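Local coordinates for cytochrome P450 (CYP102L1) (Mycobacterium phage Adler, PDB 6N6Q), which is a phage-encoded haem-thiolate cytochrome P450 that probably catalyses oxygen-dependent oxidation of an organic substrate, at residues A[78-83]-A[368-373]. Numbering follows the deposited sequence.
Sequences EKNVGP and NDWVFV. With HEM (protoporphyrin IX containing Fe), chain E.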
loop_
_atom_site.group_PDB
_atom_site.type_symbol
_atom_site.label_atom_id
_atom_site.label_comp_id
_atom_site.label_asym_id
_atom_site.label_seq_id
_atom_site.Cartn_x
_atom_site.Cartn_y
_atom_site.Cartn_z
ATOM N N GLU A 78 0.694 -14.391 15.320
ATOM C CA GLU A 78 0.559 -12.945 15.384
ATOM C C GLU A 78 1.561 -12.322 14.419
ATOM O O GLU A 78 2.365 -13.019 13.794
ATOM C CB GLU A 78 0.764 -12.437 16.814
ATOM C CG GLU A 78 2.151 -12.703 17.366
ATOM C CD GLU A 78 2.311 -12.217 18.791
ATOM O OE1 GLU A 78 1.282 -11.940 19.442
ATOM O OE2 GLU A 78 3.465 -12.112 19.258
ATOM N N LYS A 79 1.510 -10.997 14.306
ATOM C CA LYS A 79 2.370 -10.296 13.362
ATOM C C LYS A 79 3.834 -10.398 13.769
ATOM O O LYS A 79 4.186 -10.233 14.940
ATOM C CB LYS A 79 1.968 -8.824 13.254
ATOM C CG LYS A 79 3.106 -7.921 12.784
ATOM C CD LYS A 79 2.618 -6.722 11.994
ATOM C CE LYS A 79 3.795 -5.965 11.398
ATOM N NZ LYS A 79 3.369 -4.950 10.395
ATOM N N ASN A 80 4.687 -10.672 12.787
ATOM C CA ASN A 80 6.130 -10.637 12.959
ATOM C C ASN A 80 6.693 -9.441 12.208
ATOM O O ASN A 80 6.433 -9.276 11.011
ATOM C CB ASN A 80 6.779 -11.928 12.452
ATOM C CG ASN A 80 8.294 -11.886 12.533
ATOM O OD1 ASN A 80 8.978 -11.685 11.527
ATOM N ND2 ASN A 80 8.827 -12.070 13.737
ATOM N N VAL A 81 7.452 -8.604 12.910
ATOM C CA VAL A 81 8.177 -7.522 12.259
ATOM C C VAL A 81 9.277 -8.153 11.416
ATOM O O VAL A 81 10.340 -8.519 11.932
ATOM C CB VAL A 81 8.745 -6.521 13.281
ATOM C CG1 VAL A 81 9.572 -5.456 12.577
ATOM C CG2 VAL A 81 7.615 -5.884 14.075
ATOM N N GLY A 82 9.020 -8.298 10.114
ATOM C CA GLY A 82 9.936 -8.967 9.238
ATOM C C GLY A 82 11.231 -8.196 9.062
ATOM O O GLY A 82 11.403 -7.086 9.585
ATOM N N PRO A 83 12.165 -8.792 8.313
ATOM C CA PRO A 83 13.474 -8.141 8.125
ATOM C C PRO A 83 13.379 -6.731 7.567
ATOM O O PRO A 83 13.930 -5.794 8.162
ATOM C CB PRO A 83 14.194 -9.095 7.162
ATOM C CG PRO A 83 13.555 -10.424 7.408
ATOM C CD PRO A 83 12.114 -10.128 7.693
ATOM N N ASN A 368 7.869 -17.721 18.814
ATOM C CA ASN A 368 8.665 -16.666 18.188
ATOM C C ASN A 368 9.359 -17.112 16.906
ATOM O O ASN A 368 10.172 -16.356 16.361
ATOM C CB ASN A 368 9.704 -16.070 19.146
ATOM C CG ASN A 368 9.075 -15.224 20.233
ATOM O OD1 ASN A 368 7.968 -14.708 20.072
ATOM N ND2 ASN A 368 9.781 -15.072 21.348
ATOM N N ASP A 369 9.073 -18.312 16.408
ATOM C CA ASP A 369 9.501 -18.666 15.062
ATOM C C ASP A 369 8.618 -17.950 14.051
ATOM O O ASP A 369 7.405 -17.827 14.242
ATOM C CB ASP A 369 9.433 -20.178 14.843
ATOM C CG ASP A 369 10.499 -20.928 15.616
ATOM O OD1 ASP A 369 11.536 -20.318 15.953
ATOM O OD2 ASP A 369 10.302 -22.132 15.883
ATOM N N TRP A 370 9.227 -17.468 12.971
ATOM C CA TRP A 370 8.521 -16.631 12.016
ATOM C C TRP A 370 8.544 -17.243 10.622
ATOM O O TRP A 370 9.507 -17.908 10.229
ATOM C CB TRP A 370 9.104 -15.206 11.980
ATOM C CG TRP A 370 10.596 -15.140 11.886
ATOM C CD1 TRP A 370 11.489 -15.325 12.901
ATOM C CD2 TRP A 370 11.371 -14.843 10.718
ATOM N NE1 TRP A 370 12.773 -15.175 12.434
ATOM C CE2 TRP A 370 12.728 -14.877 11.098
ATOM C CE3 TRP A 370 11.050 -14.557 9.389
ATOM C CZ2 TRP A 370 13.761 -14.635 10.196
ATOM C CZ3 TRP A 370 12.076 -14.319 8.495
ATOM C CH2 TRP A 370 13.416 -14.359 8.902
ATOM N N VAL A 371 7.457 -17.012 9.884
ATOM C CA VAL A 371 7.301 -17.467 8.511
ATOM C C VAL A 371 6.818 -16.295 7.664
ATOM O O VAL A 371 6.441 -15.239 8.175
ATOM C CB VAL A 371 6.319 -18.653 8.390
ATOM C CG1 VAL A 371 6.794 -19.837 9.225
ATOM C CG2 VAL A 371 4.920 -18.221 8.804
ATOM N N PHE A 372 6.829 -16.501 6.349
ATOM C CA PHE A 372 6.383 -15.505 5.384
ATOM C C PHE A 372 5.194 -16.066 4.619
ATOM O O PHE A 372 5.290 -17.145 4.024
ATOM C CB PHE A 372 7.512 -15.125 4.423
ATOM C CG PHE A 372 7.102 -14.157 3.345
ATOM C CD1 PHE A 372 6.900 -12.817 3.635
ATOM C CD2 PHE A 372 6.939 -14.586 2.038
ATOM C CE1 PHE A 372 6.529 -11.924 2.643
ATOM C CE2 PHE A 372 6.570 -13.697 1.041
ATOM C CZ PHE A 372 6.366 -12.365 1.345
ATOM N N VAL A 373 4.080 -15.341 4.643
ATOM C CA VAL A 373 2.908 -15.685 3.850
ATOM C C VAL A 373 3.066 -15.017 2.490
ATOM O O VAL A 373 3.057 -13.788 2.388
ATOM C CB VAL A 373 1.611 -15.248 4.541
ATOM C CG1 VAL A 373 0.423 -15.454 3.615
ATOM C CG2 VAL A 373 1.419 -16.016 5.842
HETATM C CHA HEM E . -0.759 -2.489 7.327
HETATM C CHB HEM E . -1.508 -3.338 2.600
HETATM C CHC HEM E . -3.001 1.255 2.015
HETATM C CHD HEM E . -1.537 2.256 6.540
HETATM C C1A HEM E . -0.852 -3.142 6.113
HETATM C C2A HEM E . -0.589 -4.546 5.854
HETATM C C3A HEM E . -0.794 -4.775 4.556
HETATM C C4A HEM E . -1.199 -3.531 3.932
HETATM C CMA HEM E . -0.625 -6.135 3.848
HETATM C CAA HEM E . -0.139 -5.602 6.886
HETATM C CBA HEM E . 1.383 -5.553 6.997
HETATM C CGA HEM E . 1.891 -6.684 7.854
HETATM O O1A HEM E . 1.081 -7.562 8.250
HETATM O O2A HEM E . 3.115 -6.707 8.143
HETATM C C1B HEM E . -2.032 -2.187 2.042
HETATM C C2B HEM E . -2.561 -2.059 0.699
HETATM C C3B HEM E . -2.977 -0.787 0.532
HETATM C C4B HEM E . -2.719 -0.075 1.770
HETATM C CMB HEM E . -2.606 -3.232 -0.308
HETATM C CAB HEM E . -3.619 -0.102 -0.704
HETATM C CBB HEM E . -3.851 -0.696 -1.881
HETATM C C1C HEM E . -2.768 1.937 3.193
HETATM C C2C HEM E . -3.130 3.309 3.485
HETATM C C3C HEM E . -2.733 3.600 4.725
HETATM C C4C HEM E . -2.095 2.413 5.283
HETATM C CMC HEM E . -3.850 4.288 2.532
HETATM C CAC HEM E . -2.952 4.985 5.380
HETATM C CBC HEM E . -2.582 5.264 6.634
HETATM C C1D HEM E . -1.207 1.064 7.157
HETATM C C2D HEM E . -0.748 0.900 8.525
HETATM C C3D HEM E . -0.536 -0.404 8.741
HETATM C C4D HEM E . -0.851 -1.123 7.521
HETATM C CMD HEM E . -0.538 2.035 9.551
HETATM C CAD HEM E . -0.042 -1.040 10.061
HETATM C CBD HEM E . -1.221 -1.276 10.999
HETATM C CGD HEM E . -0.756 -1.983 12.249
HETATM O O1D HEM E . -1.371 -1.765 13.326
HETATM O O2D HEM E . 0.233 -2.759 12.174
HETATM N NA HEM E . -1.220 -2.559 4.914
HETATM N NB HEM E . -2.146 -0.960 2.664
HETATM N NC HEM E . -2.140 1.427 4.313
HETATM N ND HEM E . -1.256 -0.193 6.579
HETATM FE FE HEM E . -1.560 -0.535 4.571
#
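The side-chain amide of Asn80 packs against the base of the Trp370 side chain, its CG 3.5 Å from Trp370 CB, and this is the tight part of the contact. Amide and indole planes lie within 3° of each other, but the amide is displaced toward CB and CG, so that OD1 comes 3.8 Å from Trp370 CG on an oblique line. A chi1 of 176° sets the Asn80 amide opposite the backbone nitrogen, beside the carbonyl carbon and across to Trp370 CB, and its ND2 hydrogen-bonds OE1 of Gln351, which should fix the rotation of the amide. Trp370 takes the less common first torsion (47°), its CG set between backbone N and carbonyl carbon, and the ring's far end is carried toward Pro83. There the packing is looser: Pro83 CG stays 4.2 Å from Trp370 CH2, a single apolar touch on the partly exposed side.

The two segments meet as next-but-one neighbours in a mixed sheet, with strand 347-352 pairing to both; Asn80 and Val371 bond through their backbones to Phe349 and Arg350. On the other flank Lys79 turns toward the haem, where NZ donates to propionate O2A at 2.9 Å and also to Phe97 O. The segment leaving edge strand 77-79 so packs on inner strand 370-374 within the mixed beta-sheet of the cytochrome P450 fold, while its Lys79 belongs to the haem pocket.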